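Thermotoga maritima TmcAL (Thermotoga maritima, PDB 5Y0T) belongs to the HIGH nucleotidyl transferase family of the HUP clan and binds adenosine-5'-rp-alpha-thio-triphosphate in a pocket of its N-terminal half. Local coordinates at residues V73-F84 with F325-P334; S276-C286 with C299-I310. One frame throughout, in Å; residues are numbered along the deposited sequence.

Contact 1. Residues V73-F84 with F325-P334; sequences VFATQDAGGFAF and FVEKSNTKGP. With EDO (1,2-ethanediol), chain G.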
loop_
_atom_site.group_PDB
_atom_site.type_symbol
_atom_site.label_atom_id
_atom_site.label_comp_id
_atom_site.label_asym_id
_atom_site.label_seq_id
_atom_site.Cartn_x
_atom_site.Cartn_y
_atom_site.Cartn_z
ATOM N N VAL A 73 -4.954 -3.754 -17.507
ATOM C CA VAL A 73 -5.788 -4.871 -17.105
ATOM C C VAL A 73 -5.567 -6.098 -18.014
ATOM O O VAL A 73 -5.780 -7.227 -17.578
ATOM C CB VAL A 73 -7.294 -4.461 -17.085
ATOM C CG1 VAL A 73 -7.794 -4.078 -18.509
ATOM C CG2 VAL A 73 -8.136 -5.554 -16.446
ATOM N N PHE A 74 -5.223 -5.872 -19.288
ATOM C CA PHE A 74 -4.793 -6.953 -20.199
ATOM C C PHE A 74 -3.300 -7.244 -20.187
ATOM O O PHE A 74 -2.890 -8.404 -20.246
ATOM C CB PHE A 74 -5.252 -6.648 -21.623
ATOM C CG PHE A 74 -6.717 -6.332 -21.699
ATOM C CD1 PHE A 74 -7.655 -7.326 -21.474
ATOM C CD2 PHE A 74 -7.153 -5.026 -21.921
ATOM C CE1 PHE A 74 -9.020 -7.034 -21.505
ATOM C CE2 PHE A 74 -8.511 -4.727 -21.962
ATOM C CZ PHE A 74 -9.442 -5.732 -21.746
ATOM N N ALA A 75 -2.492 -6.185 -20.153
ATOM C CA ALA A 75 -1.035 -6.323 -20.259
ATOM C C ALA A 75 -0.435 -7.208 -19.167
ATOM O O ALA A 75 0.611 -7.834 -19.366
ATOM C CB ALA A 75 -0.368 -4.917 -20.236
ATOM N N THR A 76 -1.058 -7.201 -17.988
ATOM C CA THR A 76 -0.587 -8.001 -16.873
ATOM C C THR A 76 -1.339 -9.314 -16.649
ATOM O O THR A 76 -1.171 -9.929 -15.599
ATOM C CB THR A 76 -0.598 -7.190 -15.561
ATOM O OG1 THR A 76 -1.917 -6.701 -15.316
ATOM C CG2 THR A 76 0.380 -6.008 -15.682
ATOM N N GLN A 77 -2.230 -9.705 -17.555
ATOM C CA GLN A 77 -2.906 -11.000 -17.381
ATOM C C GLN A 77 -2.107 -12.155 -17.948
ATOM O O GLN A 77 -1.118 -11.948 -18.649
ATOM C CB GLN A 77 -4.276 -10.994 -18.052
ATOM C CG GLN A 77 -5.371 -10.404 -17.217
ATOM C CD GLN A 77 -6.721 -10.603 -17.853
ATOM O OE1 GLN A 77 -7.254 -11.709 -17.859
ATOM N NE2 GLN A 77 -7.286 -9.524 -18.405
ATOM N N ASP A 78 -2.599 -13.375 -17.727
ATOM C CA ASP A 78 -2.005 -14.540 -18.362
ATOM C C ASP A 78 -2.315 -14.458 -19.846
ATOM O O ASP A 78 -3.002 -13.530 -20.290
ATOM C CB ASP A 78 -2.529 -15.856 -17.747
ATOM C CG ASP A 78 -4.051 -16.019 -17.856
ATOM O OD1 ASP A 78 -4.705 -15.390 -18.722
ATOM O OD2 ASP A 78 -4.601 -16.810 -17.065
ATOM N N ALA A 79 -1.820 -15.424 -20.610
ATOM C CA ALA A 79 -1.834 -15.318 -22.064
ATOM C C ALA A 79 -3.235 -15.102 -22.650
ATOM O O ALA A 79 -3.384 -14.344 -23.588
ATOM C CB ALA A 79 -1.194 -16.566 -22.682
ATOM N N GLY A 80 -4.244 -15.788 -22.114
ATOM C CA GLY A 80 -5.611 -15.653 -22.605
ATOM C C GLY A 80 -6.125 -14.217 -22.552
ATOM O O GLY A 80 -6.621 -13.672 -23.549
ATOM N N GLY A 81 -6.007 -13.593 -21.384
ATOM C CA GLY A 81 -6.471 -12.230 -21.223
ATOM C C GLY A 81 -5.621 -11.230 -21.982
ATOM O O GLY A 81 -6.136 -10.269 -22.558
ATOM N N PHE A 82 -4.310 -11.448 -21.959
ATOM C CA PHE A 82 -3.354 -10.590 -22.665
ATOM C C PHE A 82 -3.690 -10.567 -24.159
ATOM O O PHE A 82 -3.817 -9.498 -24.786
ATOM C CB PHE A 82 -1.929 -11.114 -22.407
ATOM C CG PHE A 82 -0.845 -10.399 -23.175
ATOM C CD1 PHE A 82 -0.487 -10.813 -24.456
ATOM C CD2 PHE A 82 -0.141 -9.357 -22.595
ATOM C CE1 PHE A 82 0.542 -10.180 -25.153
ATOM C CE2 PHE A 82 0.892 -8.707 -23.299
ATOM C CZ PHE A 82 1.229 -9.129 -24.577
ATOM N N ALA A 83 -3.859 -11.756 -24.717
ATOM C CA ALA A 83 -4.145 -11.892 -26.136
ATOM C C ALA A 83 -5.475 -11.242 -26.473
ATOM O O ALA A 83 -5.614 -10.586 -27.499
ATOM C CB ALA A 83 -4.156 -13.367 -26.543
ATOM N N PHE A 84 -6.453 -11.425 -25.599
ATOM C CA PHE A 84 -7.790 -10.934 -25.889
ATOM C C PHE A 84 -7.794 -9.417 -25.957
ATOM O O PHE A 84 -8.384 -8.834 -26.861
ATOM C CB PHE A 84 -8.789 -11.407 -24.843
ATOM C CG PHE A 84 -10.172 -10.845 -25.038
ATOM C CD1 PHE A 84 -10.984 -11.313 -26.064
ATOM C CD2 PHE A 84 -10.664 -9.859 -24.183
ATOM C CE1 PHE A 84 -12.273 -10.807 -26.248
ATOM C CE2 PHE A 84 -11.948 -9.346 -24.354
ATOM C CZ PHE A 84 -12.755 -9.822 -25.383
ATOM N N PHE A 325 -14.133 -6.514 -12.177
ATOM C CA PHE A 325 -13.511 -5.611 -13.146
ATOM C C PHE A 325 -12.820 -6.397 -14.269
ATOM O O PHE A 325 -12.977 -6.076 -15.459
ATOM C CB PHE A 325 -12.529 -4.696 -12.410
ATOM C CG PHE A 325 -11.616 -3.910 -13.307
ATOM C CD1 PHE A 325 -12.112 -2.915 -14.131
ATOM C CD2 PHE A 325 -10.249 -4.133 -13.276
ATOM C CE1 PHE A 325 -11.261 -2.179 -14.949
ATOM C CE2 PHE A 325 -9.390 -3.397 -14.080
ATOM C CZ PHE A 325 -9.893 -2.416 -14.915
ATOM N N VAL A 326 -12.078 -7.440 -13.908
ATOM C CA VAL A 326 -11.403 -8.245 -14.937
ATOM C C VAL A 326 -12.426 -9.047 -15.753
ATOM O O VAL A 326 -12.279 -9.204 -16.970
ATOM C CB VAL A 326 -10.342 -9.196 -14.326
ATOM C CG1 VAL A 326 -9.745 -10.091 -15.390
ATOM C CG2 VAL A 326 -9.244 -8.393 -13.671
ATOM N N GLU A 327 -13.479 -9.524 -15.096
ATOM C CA GLU A 327 -14.520 -10.259 -15.803
ATOM C C GLU A 327 -15.175 -9.381 -16.874
ATOM O O GLU A 327 -15.375 -9.815 -18.004
ATOM C CB GLU A 327 -15.578 -10.782 -14.832
ATOM C CG GLU A 327 -16.757 -11.464 -15.526
ATOM C CD GLU A 327 -16.357 -12.765 -16.198
ATOM O OE1 GLU A 327 -15.301 -13.329 -15.823
ATOM O OE2 GLU A 327 -17.094 -13.223 -17.099
ATOM N N LYS A 328 -15.520 -8.154 -16.513
ATOM C CA LYS A 328 -16.084 -7.223 -17.483
ATOM C C LYS A 328 -15.078 -6.859 -18.579
ATOM O O LYS A 328 -15.440 -6.750 -19.757
ATOM C CB LYS A 328 -16.570 -5.949 -16.791
ATOM C CG LYS A 328 -17.887 -6.105 -16.037
ATOM C CD LYS A 328 -18.421 -4.749 -15.587
ATOM C CE LYS A 328 -18.745 -3.852 -16.785
ATOM N NZ LYS A 328 -19.362 -2.543 -16.387
ATOM N N SER A 329 -13.822 -6.652 -18.198
ATOM C CA SER A 329 -12.804 -6.314 -19.194
ATOM C C SER A 329 -12.596 -7.475 -20.174
ATOM O O SER A 329 -12.350 -7.252 -21.357
ATOM C CB SER A 329 -11.477 -5.951 -18.528
ATOM O OG SER A 329 -11.611 -4.832 -17.662
ATOM N N ASN A 330 -12.707 -8.709 -19.690
ATOM C CA ASN A 330 -12.458 -9.872 -20.547
ATOM C C ASN A 330 -13.675 -10.281 -21.378
ATOM O O ASN A 330 -13.606 -11.198 -22.195
ATOM C CB ASN A 330 -11.981 -11.051 -19.696
ATOM C CG ASN A 330 -10.523 -10.917 -19.315
ATOM O OD1 ASN A 330 -9.825 -10.030 -19.828
ATOM N ND2 ASN A 330 -10.039 -11.804 -18.430
ATOM N N THR A 331 -14.783 -9.596 -21.137
ATOM C CA THR A 331 -16.033 -9.769 -21.873
ATOM C C THR A 331 -16.207 -8.629 -22.880
ATOM O O THR A 331 -16.345 -8.851 -24.080
ATOM C CB THR A 331 -17.249 -9.818 -20.918
ATOM O OG1 THR A 331 -17.088 -10.905 -20.003
ATOM C CG2 THR A 331 -18.542 -10.028 -21.696
ATOM N N LYS A 332 -16.232 -7.402 -22.385
ATOM C CA LYS A 332 -16.426 -6.242 -23.261
ATOM C C LYS A 332 -15.128 -5.722 -23.895
ATOM O O LYS A 332 -15.160 -4.964 -24.871
ATOM C CB LYS A 332 -17.090 -5.107 -22.479
ATOM C CG LYS A 332 -18.421 -5.488 -21.814
ATOM C CD LYS A 332 -19.169 -4.227 -21.338
ATOM C CE LYS A 332 -20.561 -4.559 -20.797
ATOM N NZ LYS A 332 -21.269 -3.318 -20.345
ATOM N N GLY A 333 -13.985 -6.112 -23.354
ATOM C CA GLY A 333 -12.722 -5.662 -23.919
ATOM C C GLY A 333 -12.303 -4.271 -23.476
ATOM O O GLY A 333 -12.938 -3.652 -22.606
ATOM N N PRO A 334 -11.221 -3.764 -24.071
ATOM C CA PRO A 334 -10.746 -2.383 -23.887
ATOM C C PRO A 334 -11.788 -1.395 -24.373
ATOM O O PRO A 334 -12.477 -1.676 -25.360
ATOM C CB PRO A 334 -9.480 -2.321 -24.760
ATOM C CG PRO A 334 -9.737 -3.361 -25.832
ATOM C CD PRO A 334 -10.422 -4.490 -25.072
HETATM C C1 EDO G . -16.890 -1.082 -26.531
HETATM O O1 EDO G . -18.054 -0.503 -27.152
HETATM C C2 EDO G . -17.035 -2.605 -26.476
HETATM O O2 EDO G . -17.693 -2.991 -25.246
#
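The phenyl ring of Phe74 turns its edge to the backbone at the end of helix 323-332: the carbonyl oxygen of Ser329 lies in the ring plane, 3.3 Å from Phe74 CZ, and Asn330 OD1 sits near the same plane beside CE1. Val73 CG1 covers one face of this ring, offset toward the rim. Phe84 likewise points an edge at Ser329 O, while Phe84 CE2 comes 3.3 Å from Asn330 O; its CG lies anti to the backbone N (chi1 176°), which carries the ring across toward the segment 325-334. Both rings therefore border the last helical turn and Gly333, where the chain leaves the helix with positive phi, and Pro334 CD packs 3.7 Å from Phe74 CE2. On the ring of Phe325, Ser329 OG lies over one face near the rim, and Val73 CG2 approaches Phe325 CE2 to 3.4 Å.

The polar centre is a pair of carboxamides, Gln77 and Asn330, which approach from opposite directions and pair side by side, nearly coplanar (27° between planes). Asn330 ND2 gives a nearly straight bond of 2.8 Å to Gln77 OE1, and Gln77 NE2 returns one of 3.0 Å to Asn330 OD1; each donor meets a lone pair in the carbonyl plane of its acceptor. The other hydrogen of Gln77 NE2 goes to Val73 O at 2.9 Å, a third bond that fixes the rotation of this buried amide.

Helical segments 79-84 and 325-332 cross at 50°, their axes 10.1 Å apart at closest approach. Helix 307-318 touches Thr76 and Gln77 through Phe316, helix 381-399 packs on Phe325 and Ser329, and helix 167-182 meets Phe84 through Ser178. This buried contact packs helices 72-75 and 79-92 against helix 323-332; they follow strand 66-70 of the mixed, largely parallel central sheet, consistent with the Rossmann-like fold of the HUP clan.

Contact 2. Residues S276-C286 with C299-I310; sequences SEGLEKRFHVC and CVKAKRFTFSRI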
loop_
_atom_site.group_PDB
_atom_site.type_symbol
_atom_site.label_atom_id
_atom_site.label_comp_id
_atom_site.label_asym_id
_atom_site.label_seq_id
_atom_site.Cartn_x
_atom_site.Cartn_y
_atom_site.Cartn_z
ATOM N N SER A 276 -7.221 -18.254 -6.307
ATOM C CA SER A 276 -7.910 -19.518 -6.113
ATOM C C SER A 276 -6.873 -20.506 -5.606
ATOM O O SER A 276 -5.731 -20.121 -5.344
ATOM C CB SER A 276 -8.547 -20.020 -7.410
ATOM O OG SER A 276 -7.551 -20.381 -8.351
ATOM N N GLU A 277 -7.270 -21.772 -5.485
ATOM C CA GLU A 277 -6.369 -22.857 -5.101
ATOM C C GLU A 277 -5.561 -22.573 -3.842
ATOM O O GLU A 277 -4.392 -22.952 -3.760
ATOM C CB GLU A 277 -5.402 -23.174 -6.241
ATOM C CG GLU A 277 -6.058 -23.637 -7.524
ATOM C CD GLU A 277 -5.034 -24.014 -8.576
ATOM O OE1 GLU A 277 -4.297 -25.006 -8.368
ATOM O OE2 GLU A 277 -4.959 -23.313 -9.605
ATOM N N GLY A 278 -6.183 -21.914 -2.870
ATOM C CA GLY A 278 -5.528 -21.612 -1.609
ATOM C C GLY A 278 -4.487 -20.500 -1.649
ATOM O O GLY A 278 -3.733 -20.333 -0.692
ATOM N N LEU A 279 -4.447 -19.724 -2.733
ATOM C CA LEU A 279 -3.434 -18.681 -2.878
ATOM C C LEU A 279 -3.644 -17.509 -1.925
ATOM O O LEU A 279 -2.688 -16.797 -1.602
ATOM C CB LEU A 279 -3.392 -18.168 -4.322
ATOM C CG LEU A 279 -2.551 -19.055 -5.242
ATOM C CD1 LEU A 279 -2.912 -18.855 -6.707
ATOM C CD2 LEU A 279 -1.070 -18.778 -5.018
ATOM N N GLU A 280 -4.881 -17.293 -1.487
ATOM C CA GLU A 280 -5.152 -16.191 -0.569
ATOM C C GLU A 280 -4.386 -16.430 0.719
ATOM O O GLU A 280 -3.685 -15.533 1.212
ATOM C CB GLU A 280 -6.650 -16.038 -0.283
ATOM C CG GLU A 280 -7.499 -15.722 -1.507
ATOM C CD GLU A 280 -8.045 -16.977 -2.180
ATOM O OE1 GLU A 280 -7.488 -18.069 -1.949
ATOM O OE2 GLU A 280 -9.033 -16.874 -2.934
ATOM N N LYS A 281 -4.495 -17.650 1.241
ATOM C CA LYS A 281 -3.818 -18.013 2.487
ATOM C C LYS A 281 -2.306 -17.975 2.318
ATOM O O LYS A 281 -1.592 -17.538 3.212
ATOM C CB LYS A 281 -4.259 -19.404 2.980
ATOM C CG LYS A 281 -3.653 -19.808 4.322
ATOM C CD LYS A 281 -4.246 -21.123 4.840
ATOM C CE LYS A 281 -3.749 -21.455 6.246
ATOM N NZ LYS A 281 -4.316 -22.756 6.741
ATOM N N ARG A 282 -1.818 -18.410 1.160
ATOM C CA ARG A 282 -0.380 -18.398 0.911
ATOM C C ARG A 282 0.161 -16.962 0.865
ATOM O O ARG A 282 1.219 -16.675 1.432
ATOM C CB ARG A 282 -0.052 -19.156 -0.390
ATOM C CG ARG A 282 -0.406 -20.656 -0.309
ATOM C CD ARG A 282 -0.023 -21.405 -1.576
ATOM N NE ARG A 282 1.418 -21.601 -1.662
ATOM C CZ ARG A 282 2.054 -22.662 -1.181
ATOM N NH1 ARG A 282 1.370 -23.635 -0.585
ATOM N NH2 ARG A 282 3.373 -22.752 -1.301
ATOM N N PHE A 283 -0.556 -16.061 0.199
ATOM C CA PHE A 283 -0.148 -14.654 0.193
ATOM C C PHE A 283 -0.153 -14.106 1.620
ATOM O O PHE A 283 0.788 -13.445 2.037
ATOM C CB PHE A 283 -1.064 -13.793 -0.694
ATOM C CG PHE A 283 -0.498 -13.492 -2.059
ATOM C CD1 PHE A 283 -0.202 -14.521 -2.940
ATOM C CD2 PHE A 283 -0.274 -12.176 -2.470
ATOM C CE1 PHE A 283 0.307 -14.258 -4.207
ATOM C CE2 PHE A 283 0.234 -11.900 -3.740
ATOM C CZ PHE A 283 0.532 -12.936 -4.607
ATOM N N HIS A 284 -1.207 -14.411 2.368
ATOM C CA HIS A 284 -1.371 -13.871 3.713
ATOM C C HIS A 284 -0.271 -14.339 4.660
ATOM O O HIS A 284 0.333 -13.531 5.381
ATOM C CB HIS A 284 -2.741 -14.258 4.270
ATOM C CG HIS A 284 -3.073 -13.596 5.573
ATOM N ND1 HIS A 284 -2.852 -14.199 6.792
ATOM C CD2 HIS A 284 -3.604 -12.380 5.845
ATOM C CE1 HIS A 284 -3.238 -13.387 7.760
ATOM N NE2 HIS A 284 -3.702 -12.277 7.211
ATOM N N VAL A 285 -0.021 -15.648 4.659
ATOM C CA VAL A 285 0.973 -16.245 5.544
ATOM C C VAL A 285 2.394 -15.869 5.125
ATOM O O VAL A 285 3.192 -15.453 5.957
ATOM C CB VAL A 285 0.835 -17.786 5.586
ATOM C CG1 VAL A 285 1.907 -18.406 6.482
ATOM C CG2 VAL A 285 -0.549 -18.181 6.081
ATOM N N CYS A 286 2.708 -15.996 3.834
ATOM C CA CYS A 286 4.070 -15.725 3.379
ATOM C C CYS A 286 4.465 -14.265 3.556
ATOM O O CYS A 286 5.634 -13.959 3.801
ATOM C CB CYS A 286 4.245 -16.133 1.913
ATOM S SG CYS A 286 4.215 -17.936 1.692
ATOM N N CYS A 299 8.374 -18.522 -0.982
ATOM C CA CYS A 299 7.442 -19.084 -0.010
ATOM C C CYS A 299 6.090 -19.427 -0.645
ATOM O O CYS A 299 5.523 -20.478 -0.364
ATOM C CB CYS A 299 7.239 -18.115 1.166
ATOM S SG CYS A 299 6.007 -18.654 2.394
ATOM N N VAL A 300 5.565 -18.539 -1.485
ATOM C CA VAL A 300 4.264 -18.767 -2.114
ATOM C C VAL A 300 4.379 -19.861 -3.182
ATOM O O VAL A 300 3.475 -20.686 -3.346
ATOM C CB VAL A 300 3.700 -17.476 -2.755
ATOM C CG1 VAL A 300 2.389 -17.769 -3.483
ATOM C CG2 VAL A 300 3.499 -16.370 -1.691
ATOM N N LYS A 301 5.505 -19.852 -3.894
ATOM C CA LYS A 301 5.777 -20.803 -4.976
ATOM C C LYS A 301 5.704 -22.263 -4.542
ATOM O O LYS A 301 6.226 -22.655 -3.506
ATOM C CB LYS A 301 7.165 -20.535 -5.584
ATOM C CG LYS A 301 7.642 -21.590 -6.592
ATOM C CD LYS A 301 7.432 -21.118 -8.034
ATOM C CE LYS A 301 7.839 -22.185 -9.046
ATOM N NZ LYS A 301 7.028 -23.437 -8.901
ATOM N N ALA A 302 5.054 -23.069 -5.364
ATOM C CA ALA A 302 5.076 -24.509 -5.182
ATOM C C ALA A 302 4.976 -25.131 -6.552
ATOM O O ALA A 302 4.962 -24.419 -7.561
ATOM C CB ALA A 302 3.942 -24.972 -4.287
ATOM N N LYS A 303 4.893 -26.455 -6.574
ATOM C CA LYS A 303 4.802 -27.210 -7.811
ATOM C C LYS A 303 3.747 -26.634 -8.756
ATOM O O LYS A 303 4.017 -26.412 -9.936
ATOM C CB LYS A 303 4.494 -28.680 -7.498
ATOM C CG LYS A 303 4.461 -29.598 -8.711
ATOM C CD LYS A 303 4.105 -31.030 -8.309
ATOM C CE LYS A 303 4.028 -31.939 -9.529
ATOM N NZ LYS A 303 3.099 -31.378 -10.554
ATOM N N ARG A 304 2.558 -26.358 -8.235
ATOM C CA ARG A 304 1.450 -25.962 -9.100
ATOM C C ARG A 304 1.430 -24.472 -9.450
ATOM O O ARG A 304 0.564 -24.038 -10.210
ATOM C CB ARG A 304 0.111 -26.360 -8.464
ATOM C CG ARG A 304 -0.158 -25.768 -7.093
ATOM C CD ARG A 304 -1.236 -26.561 -6.357
ATOM N NE ARG A 304 -1.609 -25.936 -5.089
ATOM C CZ ARG A 304 -0.908 -26.041 -3.962
ATOM N NH1 ARG A 304 0.214 -26.748 -3.935
ATOM N NH2 ARG A 304 -1.327 -25.432 -2.860
ATOM N N PHE A 305 2.372 -23.688 -8.921
ATOM C CA PHE A 305 2.411 -22.260 -9.264
ATOM C C PHE A 305 3.720 -21.834 -9.922
ATOM O O PHE A 305 4.802 -22.139 -9.429
ATOM C CB PHE A 305 2.170 -21.402 -8.026
ATOM C CG PHE A 305 0.952 -21.794 -7.249
ATOM C CD1 PHE A 305 -0.296 -21.792 -7.849
ATOM C CD2 PHE A 305 1.053 -22.159 -5.912
ATOM C CE1 PHE A 305 -1.424 -22.159 -7.133
ATOM C CE2 PHE A 305 -0.071 -22.516 -5.190
ATOM C CZ PHE A 305 -1.311 -22.521 -5.802
ATOM N N THR A 306 3.613 -21.153 -11.055
ATOM C CA THR A 306 4.763 -20.508 -11.674
ATOM C C THR A 306 5.067 -19.159 -11.017
ATOM O O THR A 306 4.189 -18.543 -10.406
ATOM C CB THR A 306 4.546 -20.281 -13.167
ATOM O OG1 THR A 306 3.545 -19.276 -13.340
ATOM C CG2 THR A 306 4.103 -21.575 -13.841
ATOM N N PHE A 307 6.309 -18.708 -11.134
ATOM C CA PHE A 307 6.687 -17.404 -10.603
ATOM C C PHE A 307 5.892 -16.294 -11.280
ATOM O O PHE A 307 5.489 -15.331 -10.631
ATOM C CB PHE A 307 8.193 -17.165 -10.766
ATOM C CG PHE A 307 9.024 -17.857 -9.725
ATOM C CD1 PHE A 307 8.952 -17.468 -8.395
ATOM C CD2 PHE A 307 9.865 -18.906 -10.067
ATOM C CE1 PHE A 307 9.705 -18.113 -7.422
ATOM C CE2 PHE A 307 10.623 -19.560 -9.098
ATOM C CZ PHE A 307 10.544 -19.164 -7.775
ATOM N N SER A 308 5.649 -16.433 -12.581
ATOM C CA SER A 308 4.925 -15.407 -13.320
ATOM C C SER A 308 3.485 -15.266 -12.842
ATOM O O SER A 308 2.940 -14.163 -12.796
ATOM C CB SER A 308 4.947 -15.706 -14.820
ATOM O OG SER A 308 6.179 -15.304 -15.380
ATOM N N ARG A 309 2.867 -16.388 -12.498
ATOM C CA ARG A 309 1.515 -16.342 -11.962
ATOM C C ARG A 309 1.527 -15.621 -10.613
ATOM O O ARG A 309 0.689 -14.759 -10.369
ATOM C CB ARG A 309 0.925 -17.744 -11.822
ATOM C CG ARG A 309 -0.487 -17.769 -11.256
ATOM C CD ARG A 309 -1.055 -19.187 -11.291
ATOM N NE ARG A 309 -2.351 -19.296 -10.624
ATOM C CZ ARG A 309 -2.966 -20.448 -10.371
ATOM N NH1 ARG A 309 -2.410 -21.602 -10.729
ATOM N NH2 ARG A 309 -4.141 -20.449 -9.758
ATOM N N ILE A 310 2.480 -15.967 -9.748
ATOM C CA ILE A 310 2.553 -15.305 -8.441
ATOM C C ILE A 310 2.858 -13.810 -8.576
ATOM O O ILE A 310 2.232 -12.984 -7.908
ATOM C CB ILE A 310 3.613 -15.942 -7.518
ATOM C CG1 ILE A 310 3.398 -17.452 -7.399
ATOM C CG2 ILE A 310 3.554 -15.300 -6.135
ATOM C CD1 ILE A 310 1.967 -17.826 -7.095
#
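The two backbones lie close from Arg282, 5.6 Å from Val300 between CA atoms, to Cys286, whose CA is 5.8 Å from that of Cys299, and spread to 9.3 Å between the CA atoms of Glu277 and Arg304. At the C-terminal end of the segment 276-286, Cys286 and Cys299 are joined by a disulfide (chi3 -71°), and Cys286 CB also packs on Val300 CG2. Val300 fits as a knob into a hole formed by Leu279, Arg282, Phe283 and Cys286. Its carbonyl oxygen is gripped side-on by Arg282, whose NE and NH2 reach Val300 O at 2.8 and 2.9 Å; NH2 stands well above the carbonyl plane, and a bend at chi3 (74°) turns the guanidinium toward this oxygen.

The disulfide ties helix 279-289 to the end of helix 293-300, which follows it in the chain; a type I turn, Ala302 to Phe305, then leads on to helix 307-318, N-capped by Thr306. In this last connection the ring of Phe305 is sandwiched. Leu279 CD2 lies 3.8 Å from its centroid in a CH-pi contact, the aliphatic CG of Arg304 covers the opposite face, and Glu277 O meets the edge.

Arg309, extended from CG to NE, passes by Leu279 to reach Glu277. Its NH1 and NH2 grip a single oxygen end-on, Arg309 NH2 lying 3.0 Å from Glu277 OE2 in a salt bridge. The carboxylate oxygen lies in the guanidinium plane, but both nitrogens approach it from the same face, above the carboxylate plane. Deeper in, Ile310 CD1 packs 3.8 Å from Leu279 CD2, and Ile310 CG2 abuts Phe283 CE1. The ring of Phe283 also meets Phe275, just before the segment, and Phe296 of helix 293-300, both edge-to-face.

How the contacts relate
From the N terminus, the chain passes through the first strands of the central sheet and reaches 73-84, the first half of contact 1, directly after strand 66-70. Some 240 residues, more than half of them helical, follow before 325-334 closes this long loop. Contact 2 is nested within it: 276-286 and 299-310 close a short loop of 12 residues, most of them helical. Helix 307-318 starts in contact 2 and leads into helix 323-332 of contact 1. Contact 1 thus joins the helices that follow strand 66-70 to helix 323-332, just before strand 337-343, the antiparallel neighbour of 66-70; contact 2 ties consecutive helices together. Their centres lie about 21 Å apart, without direct touch.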